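Long-range contacts in tRNA-splicing ligase RtcB (Thermus thermophilus, PDB 2EPG), which probably joins RNA ends in a GTP- and manganese-dependent ligation, sealing 3'-phosphate or 2',3'-cyclic phosphate ends to 5'-hydroxyl ends: residues R308-F319 against H329-A338; R375-V383 against S391-K399. All coordinates share one frame; numbering follows the deposited sequence.

Contact 1 (R308-F319 against H329-A338); sequences RQLIAHFVREAF and HGLRVLYDLA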
loop_
_atom_site.group_PDB
_atom_site.type_symbol
_atom_site.label_atom_id
_atom_site.label_comp_id
_atom_site.label_asym_id
_atom_site.label_seq_id
_atom_site.Cartn_x
_atom_site.Cartn_y
_atom_site.Cartn_z
ATOM N N ARG A 308 9.368 -2.620 7.044
ATOM C CA ARG A 308 8.728 -3.906 6.809
ATOM C C ARG A 308 9.803 -4.983 6.640
ATOM O O ARG A 308 9.635 -6.117 7.089
ATOM C CB ARG A 308 7.811 -3.837 5.578
ATOM C CG ARG A 308 6.554 -2.980 5.809
ATOM C CD ARG A 308 5.454 -3.235 4.769
ATOM N NE ARG A 308 5.766 -2.732 3.430
ATOM C CZ ARG A 308 5.457 -1.519 2.983
ATOM N NH1 ARG A 308 5.781 -1.172 1.751
ATOM N NH2 ARG A 308 4.826 -0.646 3.762
ATOM N N GLN A 309 10.911 -4.626 5.999
ATOM C CA GLN A 309 11.989 -5.574 5.813
ATOM C C GLN A 309 12.513 -6.013 7.183
ATOM O O GLN A 309 12.732 -7.206 7.405
ATOM C CB GLN A 309 13.126 -4.944 4.996
ATOM C CG GLN A 309 14.353 -5.847 4.834
ATOM C CD GLN A 309 14.055 -7.139 4.049
ATOM O OE1 GLN A 309 13.396 -7.110 3.007
ATOM N NE2 GLN A 309 14.558 -8.262 4.539
ATOM N N LEU A 310 12.678 -5.061 8.106
ATOM C CA LEU A 310 13.194 -5.377 9.442
ATOM C C LEU A 310 12.231 -6.276 10.183
ATOM O O LEU A 310 12.632 -7.243 10.818
ATOM C CB LEU A 310 13.416 -4.104 10.285
ATOM C CG LEU A 310 14.763 -3.932 11.015
ATOM C CD1 LEU A 310 14.620 -2.913 12.158
ATOM C CD2 LEU A 310 15.266 -5.265 11.555
ATOM N N ILE A 311 10.950 -5.948 10.115
ATOM C CA ILE A 311 9.947 -6.754 10.792
ATOM C C ILE A 311 9.970 -8.180 10.251
ATOM O O ILE A 311 9.867 -9.142 11.009
ATOM C CB ILE A 311 8.543 -6.133 10.626
ATOM C CG1 ILE A 311 8.498 -4.782 11.359
ATOM C CG2 ILE A 311 7.469 -7.072 11.206
ATOM C CD1 ILE A 311 7.242 -3.966 11.114
ATOM N N ALA A 312 10.125 -8.317 8.940
ATOM C CA ALA A 312 10.168 -9.642 8.329
ATOM C C ALA A 312 11.353 -10.425 8.888
ATOM O O ALA A 312 11.248 -11.631 9.123
ATOM C CB ALA A 312 10.278 -9.524 6.807
ATOM N N HIS A 313 12.473 -9.742 9.112
ATOM C CA HIS A 313 13.659 -10.401 9.665
ATOM C C HIS A 313 13.324 -10.944 11.056
ATOM O O HIS A 313 13.655 -12.087 11.378
ATOM C CB HIS A 313 14.843 -9.416 9.753
ATOM C CG HIS A 313 16.095 -10.027 10.308
ATOM N ND1 HIS A 313 16.855 -10.942 9.606
ATOM C CD2 HIS A 313 16.705 -9.876 11.509
ATOM C CE1 HIS A 313 17.877 -11.327 10.350
ATOM N NE2 HIS A 313 17.809 -10.696 11.510
ATOM N N PHE A 314 12.660 -10.123 11.872
ATOM C CA PHE A 314 12.263 -10.536 13.212
ATOM C C PHE A 314 11.235 -11.660 13.169
ATOM O O PHE A 314 11.193 -12.489 14.063
ATOM C CB PHE A 314 11.650 -9.364 14.017
ATOM C CG PHE A 314 12.576 -8.191 14.213
ATOM C CD1 PHE A 314 13.963 -8.362 14.236
ATOM C CD2 PHE A 314 12.056 -6.912 14.413
ATOM C CE1 PHE A 314 14.822 -7.273 14.457
ATOM C CE2 PHE A 314 12.898 -5.815 14.640
ATOM C CZ PHE A 314 14.290 -5.998 14.659
ATOM N N VAL A 315 10.380 -11.674 12.147
ATOM C CA VAL A 315 9.380 -12.719 12.054
ATOM C C VAL A 315 10.112 -14.041 11.854
ATOM O O VAL A 315 9.798 -15.040 12.505
ATOM C CB VAL A 315 8.394 -12.470 10.893
ATOM C CG1 VAL A 315 7.603 -13.745 10.578
ATOM C CG2 VAL A 315 7.429 -11.339 11.270
ATOM N N ARG A 316 11.095 -14.049 10.963
ATOM C CA ARG A 316 11.854 -15.260 10.748
ATOM C C ARG A 316 12.486 -15.685 12.076
ATOM O O ARG A 316 12.465 -16.867 12.410
ATOM C CB ARG A 316 12.924 -15.033 9.677
ATOM C CG ARG A 316 12.330 -14.919 8.271
ATOM C CD ARG A 316 13.303 -14.375 7.244
ATOM N NE ARG A 316 12.717 -14.389 5.900
ATOM C CZ ARG A 316 13.085 -13.570 4.928
ATOM N NH1 ARG A 316 12.509 -13.644 3.733
ATOM N NH2 ARG A 316 14.030 -12.661 5.155
ATOM N N GLU A 317 13.012 -14.726 12.846
ATOM C CA GLU A 317 13.642 -15.045 14.131
ATOM C C GLU A 317 12.645 -15.657 15.105
ATOM O O GLU A 317 12.995 -16.518 15.908
ATOM C CB GLU A 317 14.271 -13.803 14.765
ATOM C CG GLU A 317 15.383 -13.177 13.930
ATOM C CD GLU A 317 16.058 -12.000 14.632
ATOM O OE1 GLU A 317 15.350 -11.258 15.355
ATOM O OE2 GLU A 317 17.283 -11.816 14.445
ATOM N N ALA A 318 11.399 -15.221 15.034
ATOM C CA ALA A 318 10.391 -15.770 15.919
ATOM C C ALA A 318 10.061 -17.219 15.550
ATOM O O ALA A 318 9.900 -18.057 16.432
ATOM C CB ALA A 318 9.136 -14.911 15.884
ATOM N N PHE A 319 9.969 -17.533 14.259
ATOM C CA PHE A 319 9.648 -18.908 13.874
ATOM C C PHE A 319 10.764 -19.835 14.336
ATOM O O PHE A 319 10.513 -20.892 14.912
ATOM C CB PHE A 319 9.462 -19.035 12.356
ATOM C CG PHE A 319 8.066 -18.700 11.879
ATOM C CD1 PHE A 319 7.246 -19.690 11.348
ATOM C CD2 PHE A 319 7.579 -17.397 11.948
ATOM C CE1 PHE A 319 5.947 -19.390 10.885
ATOM C CE2 PHE A 319 6.287 -17.088 11.493
ATOM C CZ PHE A 319 5.474 -18.087 10.962
ATOM N N HIS A 329 10.684 -23.520 7.903
ATOM C CA HIS A 329 9.732 -22.465 7.598
ATOM C C HIS A 329 9.848 -21.863 6.212
ATOM O O HIS A 329 8.844 -21.473 5.638
ATOM C CB HIS A 329 9.757 -21.379 8.689
ATOM C CG HIS A 329 11.008 -20.554 8.734
ATOM N ND1 HIS A 329 11.419 -19.759 7.686
ATOM C CD2 HIS A 329 11.890 -20.332 9.740
ATOM C CE1 HIS A 329 12.495 -19.079 8.045
ATOM N NE2 HIS A 329 12.801 -19.409 9.286
ATOM N N GLY A 330 11.058 -21.816 5.664
ATOM C CA GLY A 330 11.256 -21.248 4.340
ATOM C C GLY A 330 10.431 -19.997 4.068
ATOM O O GLY A 330 9.833 -19.888 3.003
ATOM N N LEU A 331 10.401 -19.060 5.020
ATOM C CA LEU A 331 9.641 -17.817 4.878
ATOM C C LEU A 331 10.211 -16.861 3.822
ATOM O O LEU A 331 11.162 -16.125 4.072
ATOM C CB LEU A 331 9.558 -17.108 6.231
ATOM C CG LEU A 331 8.496 -17.682 7.176
ATOM C CD1 LEU A 331 8.835 -17.359 8.635
ATOM C CD2 LEU A 331 7.131 -17.109 6.783
ATOM N N ARG A 332 9.624 -16.872 2.634
ATOM C CA ARG A 332 10.111 -16.006 1.574
ATOM C C ARG A 332 9.148 -14.866 1.353
ATOM O O ARG A 332 7.970 -14.978 1.688
ATOM C CB ARG A 332 10.257 -16.783 0.263
ATOM C CG ARG A 332 11.120 -18.032 0.353
ATOM C CD ARG A 332 11.221 -18.682 -1.014
ATOM N NE ARG A 332 11.702 -20.059 -0.955
ATOM C CZ ARG A 332 11.744 -20.868 -2.012
ATOM N NH1 ARG A 332 12.193 -22.115 -1.884
ATOM N NH2 ARG A 332 11.334 -20.424 -3.201
ATOM N N VAL A 333 9.655 -13.770 0.789
ATOM C CA VAL A 333 8.813 -12.633 0.481
ATOM C C VAL A 333 8.054 -12.974 -0.813
ATOM O O VAL A 333 8.667 -13.170 -1.865
ATOM C CB VAL A 333 9.658 -11.361 0.248
ATOM C CG1 VAL A 333 8.758 -10.210 -0.176
ATOM C CG2 VAL A 333 10.434 -10.997 1.551
ATOM N N LEU A 334 6.733 -13.091 -0.723
ATOM C CA LEU A 334 5.922 -13.361 -1.903
ATOM C C LEU A 334 5.886 -12.020 -2.633
ATOM O O LEU A 334 6.227 -11.928 -3.818
ATOM C CB LEU A 334 4.525 -13.822 -1.484
ATOM C CG LEU A 334 3.617 -14.316 -2.615
ATOM C CD1 LEU A 334 2.593 -15.284 -2.046
ATOM C CD2 LEU A 334 2.949 -13.123 -3.309
ATOM N N TYR A 335 5.479 -10.975 -1.920
ATOM C CA TYR A 335 5.502 -9.619 -2.483
ATOM C C TYR A 335 5.395 -8.582 -1.363
ATOM O O TYR A 335 5.075 -8.913 -0.222
ATOM C CB TYR A 335 4.361 -9.391 -3.494
ATOM C CG TYR A 335 4.722 -8.338 -4.512
ATOM C CD1 TYR A 335 5.858 -8.484 -5.307
ATOM C CD2 TYR A 335 3.953 -7.194 -4.679
ATOM C CE1 TYR A 335 6.213 -7.505 -6.238
ATOM C CE2 TYR A 335 4.304 -6.228 -5.613
ATOM C CZ TYR A 335 5.437 -6.395 -6.384
ATOM O OH TYR A 335 5.794 -5.438 -7.309
ATOM N N ASP A 336 5.664 -7.328 -1.702
ATOM C CA ASP A 336 5.570 -6.223 -0.755
ATOM C C ASP A 336 5.236 -4.981 -1.588
ATOM O O ASP A 336 5.959 -4.652 -2.532
ATOM C CB ASP A 336 6.907 -6.078 -0.002
ATOM C CG ASP A 336 6.944 -4.865 0.939
ATOM O OD1 ASP A 336 7.406 -5.025 2.089
ATOM O OD2 ASP A 336 6.542 -3.751 0.531
ATOM N N LEU A 337 4.133 -4.308 -1.263
ATOM C CA LEU A 337 3.734 -3.122 -2.008
ATOM C C LEU A 337 3.050 -2.065 -1.152
ATOM O O LEU A 337 2.486 -2.350 -0.102
ATOM C CB LEU A 337 2.805 -3.492 -3.180
ATOM C CG LEU A 337 1.308 -3.707 -2.888
ATOM C CD1 LEU A 337 0.553 -4.024 -4.190
ATOM C CD2 LEU A 337 1.139 -4.848 -1.881
ATOM N N ALA A 338 3.119 -0.830 -1.632
ATOM C CA ALA A 338 2.539 0.318 -0.957
ATOM C C ALA A 338 1.049 0.468 -1.224
ATOM O O ALA A 338 0.556 0.024 -2.256
ATOM C CB ALA A 338 3.261 1.588 -1.415
#
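Arg308 and Asp336 meet side-on where helix 288-321 packs over the start of strand 332-347, a helix-on-sheet layer of the RtcB fold in which the two short segments run at 136°. Arg308 NE reaches Asp336 OD1 at 3.1 Å and Arg308 NH1 reaches Asp336 OD2 at 3.0 Å, both near the guanidinium plane, although the carboxylate is turned 39° from it. The bend at chi3 (-71°) brings the NE edge round to Asp336. Arg112 adds a second salt bridge to OD1, while Thr247 O and Asn108 O take NH2, so the buried charges are held from several sides. Two turns on, Arg316 is extended from CG to NE and runs antiparallel alongside the Leu331 side chain, giving both NE and NH1 to the single oxygen Leu331 O. Its far nitrogen, NH2, pairs with Asp177. Next to this grip, Leu331 lays its CD1 over the face of the Phe319 ring, 3.6 Å from the centroid. The same methyl lies above one face of the His329 ring, whose ND1 accepts the backbone N-H of Leu331 in the ring plane, 2.9 Å from Leu331 N.

Contact 2 (R375-V383 against S391-K399); sequences RRVGQPVLV and SYVLAGTEK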
loop_
_atom_site.group_PDB
_atom_site.type_symbol
_atom_site.label_atom_id
_atom_site.label_comp_id
_atom_site.label_asym_id
_atom_site.label_seq_id
_atom_site.Cartn_x
_atom_site.Cartn_y
_atom_site.Cartn_z
ATOM N N ARG A 375 5.835 -12.619 -13.987
ATOM C CA ARG A 375 5.555 -11.878 -15.197
ATOM C C ARG A 375 4.458 -12.438 -16.092
ATOM O O ARG A 375 3.720 -11.674 -16.713
ATOM C CB ARG A 375 6.858 -11.659 -15.982
ATOM C CG ARG A 375 6.753 -10.565 -17.055
ATOM C CD ARG A 375 8.124 -10.121 -17.553
ATOM N NE ARG A 375 8.961 -9.615 -16.461
ATOM C CZ ARG A 375 10.295 -9.613 -16.466
ATOM N NH1 ARG A 375 10.965 -9.134 -15.425
ATOM N NH2 ARG A 375 10.965 -10.097 -17.503
ATOM N N ARG A 376 4.328 -13.759 -16.149
ATOM C CA ARG A 376 3.289 -14.352 -16.977
ATOM C C ARG A 376 1.895 -14.161 -16.404
ATOM O O ARG A 376 0.930 -14.086 -17.152
ATOM C CB ARG A 376 3.525 -15.860 -17.170
ATOM C CG ARG A 376 4.749 -16.198 -17.997
ATOM C CD ARG A 376 5.017 -17.698 -18.034
ATOM N NE ARG A 376 6.307 -17.972 -18.667
ATOM C CZ ARG A 376 6.929 -19.150 -18.648
ATOM N NH1 ARG A 376 8.105 -19.292 -19.257
ATOM N NH2 ARG A 376 6.382 -20.187 -18.019
ATOM N N VAL A 377 1.774 -14.078 -15.085
ATOM C CA VAL A 377 0.449 -13.955 -14.488
ATOM C C VAL A 377 0.082 -12.584 -13.945
ATOM O O VAL A 377 -1.082 -12.335 -13.655
ATOM C CB VAL A 377 0.256 -14.986 -13.349
ATOM C CG1 VAL A 377 0.504 -16.385 -13.870
ATOM C CG2 VAL A 377 1.192 -14.660 -12.190
ATOM N N GLY A 378 1.065 -11.698 -13.818
ATOM C CA GLY A 378 0.793 -10.370 -13.291
ATOM C C GLY A 378 1.341 -10.151 -11.880
ATOM O O GLY A 378 1.651 -11.101 -11.163
ATOM N N GLN A 379 1.443 -8.891 -11.478
ATOM C CA GLN A 379 1.958 -8.521 -10.167
ATOM C C GLN A 379 1.009 -8.924 -9.046
ATOM O O GLN A 379 -0.202 -8.794 -9.172
ATOM C CB GLN A 379 2.138 -6.998 -10.107
ATOM C CG GLN A 379 2.684 -6.449 -8.766
ATOM C CD GLN A 379 2.280 -5.013 -8.567
ATOM O OE1 GLN A 379 2.735 -4.115 -9.282
ATOM N NE2 GLN A 379 1.392 -4.787 -7.620
ATOM N N PRO A 380 1.550 -9.420 -7.924
ATOM C CA PRO A 380 0.659 -9.795 -6.821
ATOM C C PRO A 380 0.048 -8.499 -6.247
ATOM O O PRO A 380 0.697 -7.446 -6.230
ATOM C CB PRO A 380 1.606 -10.452 -5.802
ATOM C CG PRO A 380 2.761 -10.954 -6.643
ATOM C CD PRO A 380 2.939 -9.854 -7.671
ATOM N N VAL A 381 -1.197 -8.575 -5.790
ATOM C CA VAL A 381 -1.865 -7.431 -5.186
ATOM C C VAL A 381 -2.321 -7.968 -3.847
ATOM O O VAL A 381 -3.109 -8.921 -3.785
ATOM C CB VAL A 381 -3.093 -6.974 -6.001
ATOM C CG1 VAL A 381 -3.863 -5.893 -5.224
ATOM C CG2 VAL A 381 -2.648 -6.428 -7.349
ATOM N N LEU A 382 -1.820 -7.358 -2.780
ATOM C CA LEU A 382 -2.121 -7.808 -1.424
ATOM C C LEU A 382 -3.229 -6.954 -0.843
ATOM O O LEU A 382 -3.079 -5.744 -0.679
ATOM C CB LEU A 382 -0.849 -7.716 -0.565
ATOM C CG LEU A 382 0.382 -8.353 -1.237
ATOM C CD1 LEU A 382 1.640 -8.182 -0.375
ATOM C CD2 LEU A 382 0.096 -9.829 -1.500
ATOM N N VAL A 383 -4.352 -7.593 -0.545
ATOM C CA VAL A 383 -5.510 -6.901 -0.008
ATOM C C VAL A 383 -5.779 -7.387 1.408
ATOM O O VAL A 383 -6.452 -8.397 1.622
ATOM C CB VAL A 383 -6.746 -7.154 -0.908
ATOM C CG1 VAL A 383 -7.978 -6.489 -0.331
ATOM C CG2 VAL A 383 -6.483 -6.609 -2.296
ATOM N N SER A 391 -7.964 -11.920 4.217
ATOM C CA SER A 391 -7.057 -11.140 3.390
ATOM C C SER A 391 -7.131 -11.822 2.036
ATOM O O SER A 391 -7.473 -13.002 1.959
ATOM C CB SER A 391 -5.634 -11.196 3.927
ATOM O OG SER A 391 -5.481 -10.257 4.970
ATOM N N TYR A 392 -6.830 -11.097 0.969
ATOM C CA TYR A 392 -6.873 -11.712 -0.351
ATOM C C TYR A 392 -5.593 -11.413 -1.128
ATOM O O TYR A 392 -4.883 -10.445 -0.847
ATOM C CB TYR A 392 -8.077 -11.201 -1.162
ATOM C CG TYR A 392 -9.447 -11.475 -0.542
ATOM C CD1 TYR A 392 -9.926 -10.711 0.528
ATOM C CD2 TYR A 392 -10.249 -12.512 -1.009
ATOM C CE1 TYR A 392 -11.158 -10.980 1.113
ATOM C CE2 TYR A 392 -11.489 -12.783 -0.427
ATOM C CZ TYR A 392 -11.928 -12.016 0.630
ATOM O OH TYR A 392 -13.143 -12.301 1.202
ATOM N N VAL A 393 -5.288 -12.276 -2.084
ATOM C CA VAL A 393 -4.146 -12.078 -2.949
ATOM C C VAL A 393 -4.777 -12.044 -4.346
ATOM O O VAL A 393 -5.493 -12.981 -4.731
ATOM C CB VAL A 393 -3.146 -13.250 -2.882
ATOM C CG1 VAL A 393 -2.024 -13.010 -3.880
ATOM C CG2 VAL A 393 -2.582 -13.394 -1.451
ATOM N N LEU A 394 -4.557 -10.947 -5.069
ATOM C CA LEU A 394 -5.074 -10.803 -6.416
ATOM C C LEU A 394 -3.852 -10.726 -7.315
ATOM O O LEU A 394 -2.724 -10.806 -6.836
ATOM C CB LEU A 394 -5.890 -9.508 -6.548
ATOM C CG LEU A 394 -6.909 -9.231 -5.428
ATOM C CD1 LEU A 394 -7.599 -7.881 -5.664
ATOM C CD2 LEU A 394 -7.936 -10.344 -5.369
ATOM N N ALA A 395 -4.076 -10.592 -8.618
ATOM C CA ALA A 395 -2.986 -10.441 -9.571
ATOM C C ALA A 395 -3.363 -9.271 -10.478
ATOM O O ALA A 395 -4.541 -9.088 -10.797
ATOM C CB ALA A 395 -2.793 -11.718 -10.392
ATOM N N GLY A 396 -2.367 -8.479 -10.875
ATOM C CA GLY A 396 -2.611 -7.335 -11.743
ATOM C C GLY A 396 -3.016 -7.774 -13.140
ATOM O O GLY A 396 -2.649 -8.855 -13.585
ATOM N N THR A 397 -3.753 -6.935 -13.853
ATOM C CA THR A 397 -4.211 -7.331 -15.175
ATOM C C THR A 397 -3.821 -6.382 -16.271
ATOM O O THR A 397 -3.439 -5.241 -16.027
ATOM C CB THR A 397 -5.735 -7.440 -15.216
ATOM O OG1 THR A 397 -6.296 -6.127 -15.108
ATOM C CG2 THR A 397 -6.231 -8.306 -14.050
ATOM N N GLU A 398 -3.955 -6.869 -17.499
ATOM C CA GLU A 398 -3.628 -6.069 -18.667
ATOM C C GLU A 398 -4.656 -4.971 -18.797
ATOM O O GLU A 398 -4.314 -3.843 -19.148
ATOM C CB GLU A 398 -3.599 -6.955 -19.926
ATOM C CG GLU A 398 -2.383 -7.884 -19.970
ATOM C CD GLU A 398 -2.426 -8.892 -21.113
ATOM O OE1 GLU A 398 -3.230 -9.850 -21.036
ATOM O OE2 GLU A 398 -1.655 -8.725 -22.091
ATOM N N LYS A 399 -5.913 -5.289 -18.494
ATOM C CA LYS A 399 -6.983 -4.293 -18.598
ATOM C C LYS A 399 -6.713 -3.094 -17.696
ATOM O O LYS A 399 -6.983 -1.945 -18.071
ATOM C CB LYS A 399 -8.338 -4.898 -18.233
ATOM C CG LYS A 399 -9.462 -3.875 -18.272
ATOM C CD LYS A 399 -10.821 -4.517 -18.070
ATOM C CE LYS A 399 -11.924 -3.522 -18.318
ATOM N NZ LYS A 399 -13.274 -4.149 -18.134
HETATM O O HOH W 1 -3.793 -11.355 -13.965
#
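Strands 380-383 and 391-395 run antiparallel, with hydrogen-bonded pairs at Val381-Leu394 and Val383-Tyr392, non-hydrogen-bonded pairs at Pro380-Ala395 and Leu382-Val393, and five backbone N-H...O bonds in all, three donated by 391-399 (from Tyr392, Leu394 and Gly396) and two returned by 375-383 (from Val381 and Val383). On the face bearing Val381, Val383, Tyr392 and Leu394, the CB atoms of Val381 and Leu394 abut at 3.8 Å. Leu394 has CG anti to its carbonyl carbon (chi1 -47°), which carries Leu394 CD1 across to Val383 CG2, also at 3.8 Å; the two side chains cross at a slant. The other face is more loosely joined, Leu382 CD2 and Val393 CG2 standing 4.5 Å apart.

The pair forms a beta hairpin on the probable GMP site: its connecting loop includes the predicted GMP-binding residues Pro384 to Met387, Ser391, also predicted to bind GMP, begins the returning strand, and Val383 packs on Ala412 of the same predicted site. Strand 474-486 continues the sheet beyond 391-395, while on the other side Pro380 and Leu382 lean on strand 332-347 and Leu382 O accepts a hydrogen bond from His339, a predicted ligand of both manganese and GMP.

Past the last bridge, Gly396 N still bonds to Gln379 O at 2.8 Å. The Gln379 side chain folds alongside the backbone, NE2 donating to O of the following residue, Pro380, and to Arg361 O. Ala395 CB nestles against Val377 O at 3.7 Å, and a water donates to both Val377 O and Gly396 O, 2.9 and 2.8 Å away, bridging the two segments where they diverge.

Both contacts are buried, but they join different kinds of elements: contact 1 sets a helix against a strand, and contact 2 pairs the two strands of a hairpin. Charge and aromatic faces dominate the first, where arginines grip a carboxylate and a carbonyl oxygen; main-chain bonds and aliphatic packing dominate the second. They meet through strand 332-347. Tyr335 and Leu337 of contact 1 pack on Gln379 of contact 2, with Tyr335 CE2 3.6 Å from Gln379 CG, and Tyr335 O lies 3.5 Å from Leu382 CD1. Each also borders the predicted GMP site, contact 1 through Val315 beside Leu217 and contact 2 through its own Ser391.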